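Local coordinates for 3-hydroxyisobutyrate dehydrogenase (Salmonella typhimurium, PDB 3G0O), which probably oxidises L-threonate to 2-dehydro-L-erythronate with NAD(+), or less readily NADP(+), as cosubstrate, at residues A97-S102 and L124-S129. Numbering follows the deposited sequence.
Sequences AVMVSS and LDAPVS
V100 is held through its backbone N and O by the strand beside it: its N donates to the L124 O (3.1 Å), with a C=O...N angle of 165°, and its O accepts from the A126 N at 3.0 Å. Two residues back along its own strand, V98 O accepts from L124 N (2.9 Å), so the ladder is parallel, with M99 facing L124 and V100 facing D125. On the M99 and L124 face the packing is close and apolar. Selenomethionine M99, its CG anti to the backbone N (chi1 -175°), lies over this face; its CG is 3.8 Å from the A126 CB, and the chain, bent at its selenium end, brings CE toward CG1 of V128. L124 and A97 pack against helix 148-161. On the opposite face, that of V100 and D125, a water donates to both the V100 O and D125 OD1; D125 itself is tied by its carboxylate to G173 and S176. The two strands are the arms of a right-handed beta-alpha-beta crossover through helix 106-117, within the Rossmann-type domain that this family uses to bind NAD(P). Past V100 and D125 the regular ladder stops, where strand 97-100 ends and strand 122-129 is broken at A126 and P127. S101 OG donates to the A126 O at 2.8 Å, approaching from above the carbonyl plane, 37° out of it. Beyond this bond the chains, though still buried, are joined more loosely: a second water bridges the S102 O and the V128 N, beside the direct touch of the P127 CB on the S102 O (3.3 Å). The end at P127 and V128 lies by the probable active site: P127 packs on K179, the predicted catalytic lysine, and S129 OG hydrogen-bonds a tartaric acid molecule, probably from the crystallisation liquor, and A218 N of the second subunit.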
ATOM      1  N   ALA A  97      -6.493 -32.068  14.488  1.00 21.01           N
ATOM      2  CA  ALA A  97      -5.651 -31.232  13.637  1.00 20.23           C
ATOM      3  C   ALA A  97      -4.982 -30.068  14.351  1.00 20.92           C
ATOM      4  O   ALA A  97      -5.510 -29.522  15.318  1.00 20.88           O
ATOM      5  CB  ALA A  97      -6.473 -30.705  12.467  1.00 19.13           C
ATOM      6  N   VAL A  98      -3.804 -29.694  13.863  1.00 20.31           N
ATOM      7  CA  VAL A  98      -3.080 -28.565  14.424  1.00 19.97           C
ATOM      8  C   VAL A  98      -2.910 -27.544  13.310  1.00 19.35           C
ATOM      9  O   VAL A  98      -2.332 -27.844  12.269  1.00 20.30           O
ATOM     10  CB  VAL A  98      -1.685 -28.957  14.938  1.00 20.88           C
ATOM     11  CG1 VAL A  98      -0.965 -27.716  15.437  1.00 20.28           C
ATOM     12  CG2 VAL A  98      -1.803 -29.979  16.050  1.00 20.85           C
HETATM   13  N   MSE A  99      -3.443 -26.348  13.526  1.00 19.18           N
HETATM   14  CA  MSE A  99      -3.344 -25.279  12.548  1.00 18.92           C
HETATM   15  C   MSE A  99      -2.266 -24.323  13.046  1.00 18.06           C
HETATM   16  O   MSE A  99      -2.480 -23.588  14.011  1.00 17.94           O
HETATM   17  CB  MSE A  99      -4.686 -24.556  12.438  1.00 20.44           C
HETATM   18  CG  MSE A  99      -4.739 -23.488  11.361  1.00 21.92           C
HETATM   19 SE   MSE A  99      -6.476 -22.628  11.288  1.00 32.85          SE
HETATM   20  CE  MSE A  99      -5.926 -20.815  10.871  1.00 27.02           C
ATOM     21  N   VAL A 100      -1.101 -24.355  12.405  1.00 17.70           N
ATOM     22  CA  VAL A 100       0.002 -23.487  12.801  1.00 15.95           C
ATOM     23  C   VAL A 100      -0.116 -22.172  12.043  1.00 16.18           C
ATOM     24  O   VAL A 100       0.015 -22.133  10.821  1.00 15.76           O
ATOM     25  CB  VAL A 100       1.371 -24.144  12.505  1.00 16.64           C
ATOM     26  CG1 VAL A 100       2.503 -23.244  12.986  1.00 17.27           C
ATOM     27  CG2 VAL A 100       1.455 -25.502  13.194  1.00 18.88           C
ATOM     28  N   SER A 101      -0.382 -21.097  12.778  1.00 14.97           N
ATOM     29  CA  SER A 101      -0.542 -19.782  12.178  1.00 16.14           C
ATOM     30  C   SER A 101       0.457 -18.794  12.775  1.00 17.52           C
ATOM     31  O   SER A 101       0.110 -17.939  13.592  1.00 16.93           O
ATOM     32  CB  SER A 101      -1.972 -19.297  12.398  1.00 16.86           C
ATOM     33  OG  SER A 101      -2.901 -20.231  11.860  1.00 16.63           O
ATOM     34  N   SER A 102       1.706 -18.926  12.355  1.00 17.46           N
ATOM     35  CA  SER A 102       2.782 -18.067  12.833  1.00 17.13           C
ATOM     36  C   SER A 102       3.500 -17.532  11.594  1.00 18.34           C
ATOM     37  O   SER A 102       2.884 -17.327  10.555  1.00 18.25           O
ATOM     38  CB  SER A 102       3.742 -18.901  13.692  1.00 18.13           C
ATOM     39  OG  SER A 102       4.843 -18.143  14.159  1.00 23.40           O
ATOM     40  N   LEU A 124      -1.859 -28.150   9.464  1.00 20.19           N
ATOM     41  CA  LEU A 124      -2.110 -27.238   8.361  1.00 18.42           C
ATOM     42  C   LEU A 124      -1.122 -26.083   8.467  1.00 17.98           C
ATOM     43  O   LEU A 124      -1.075 -25.385   9.480  1.00 18.34           O
ATOM     44  CB  LEU A 124      -3.539 -26.687   8.413  1.00 18.48           C
ATOM     45  CG  LEU A 124      -4.005 -25.962   7.145  1.00 17.91           C
ATOM     46  CD1 LEU A 124      -4.079 -26.965   6.001  1.00 19.96           C
ATOM     47  CD2 LEU A 124      -5.372 -25.318   7.362  1.00 19.94           C
ATOM     48  N   ASP A 125      -0.312 -25.914   7.431  1.00 16.32           N
ATOM     49  CA  ASP A 125       0.653 -24.821   7.374  1.00 14.49           C
ATOM     50  C   ASP A 125      -0.241 -23.646   7.006  1.00 14.75           C
ATOM     51  O   ASP A 125      -0.484 -23.389   5.830  1.00 16.10           O
ATOM     52  CB  ASP A 125       1.674 -25.114   6.273  1.00 15.01           C
ATOM     53  CG  ASP A 125       2.658 -23.980   6.066  1.00 13.24           C
ATOM     54  OD1 ASP A 125       2.790 -23.135   6.971  1.00 16.07           O
ATOM     55  OD2 ASP A 125       3.307 -23.949   5.000  1.00 15.89           O
ATOM     56  N   ALA A 126      -0.729 -22.934   8.015  1.00 14.52           N
ATOM     57  CA  ALA A 126      -1.673 -21.855   7.768  1.00 15.06           C
ATOM     58  C   ALA A 126      -1.400 -20.467   8.333  1.00 15.27           C
ATOM     59  O   ALA A 126      -2.166 -19.970   9.163  1.00 13.47           O
ATOM     60  CB  ALA A 126      -3.063 -22.314   8.218  1.00 14.73           C
ATOM     61  N   PRO A 127      -0.318 -19.812   7.890  1.00 13.32           N
ATOM     62  CA  PRO A 127      -0.059 -18.469   8.418  1.00 14.54           C
ATOM     63  C   PRO A 127      -1.215 -17.554   8.001  1.00 13.16           C
ATOM     64  O   PRO A 127      -1.872 -17.798   6.985  1.00 13.15           O
ATOM     65  CB  PRO A 127       1.277 -18.089   7.767  1.00 11.81           C
ATOM     66  CG  PRO A 127       1.299 -18.910   6.505  1.00 13.66           C
ATOM     67  CD  PRO A 127       0.740 -20.232   6.960  1.00 15.04           C
ATOM     68  N   VAL A 128      -1.468 -16.508   8.780  1.00 13.02           N
ATOM     69  CA  VAL A 128      -2.576 -15.604   8.482  1.00 13.03           C
ATOM     70  C   VAL A 128      -2.212 -14.127   8.366  1.00 16.18           C
ATOM     71  O   VAL A 128      -1.097 -13.709   8.685  1.00 17.37           O
ATOM     72  CB  VAL A 128      -3.672 -15.712   9.562  1.00 13.40           C
ATOM     73  CG1 VAL A 128      -4.230 -17.121   9.599  1.00 14.22           C
ATOM     74  CG2 VAL A 128      -3.093 -15.334  10.921  1.00 15.08           C
ATOM     75  N   SER A 129      -3.187 -13.344   7.911  1.00 14.77           N
ATOM     76  CA  SER A 129      -3.037 -11.906   7.774  1.00 16.95           C
ATOM     77  C   SER A 129      -4.419 -11.257   7.757  1.00 16.80           C
ATOM     78  O   SER A 129      -5.434 -11.937   7.939  1.00 17.16           O
ATOM     79  CB  SER A 129      -2.277 -11.549   6.494  1.00 14.90           C
ATOM     80  OG  SER A 129      -2.040 -10.149   6.439  1.00 16.65           O
TER
HETATM   81  O   HOH W   1       2.719 -22.985   9.649  1.00 20.59           O
HETATM   82  O   HOH W   2       0.468 -16.149  10.778  1.00 15.29           O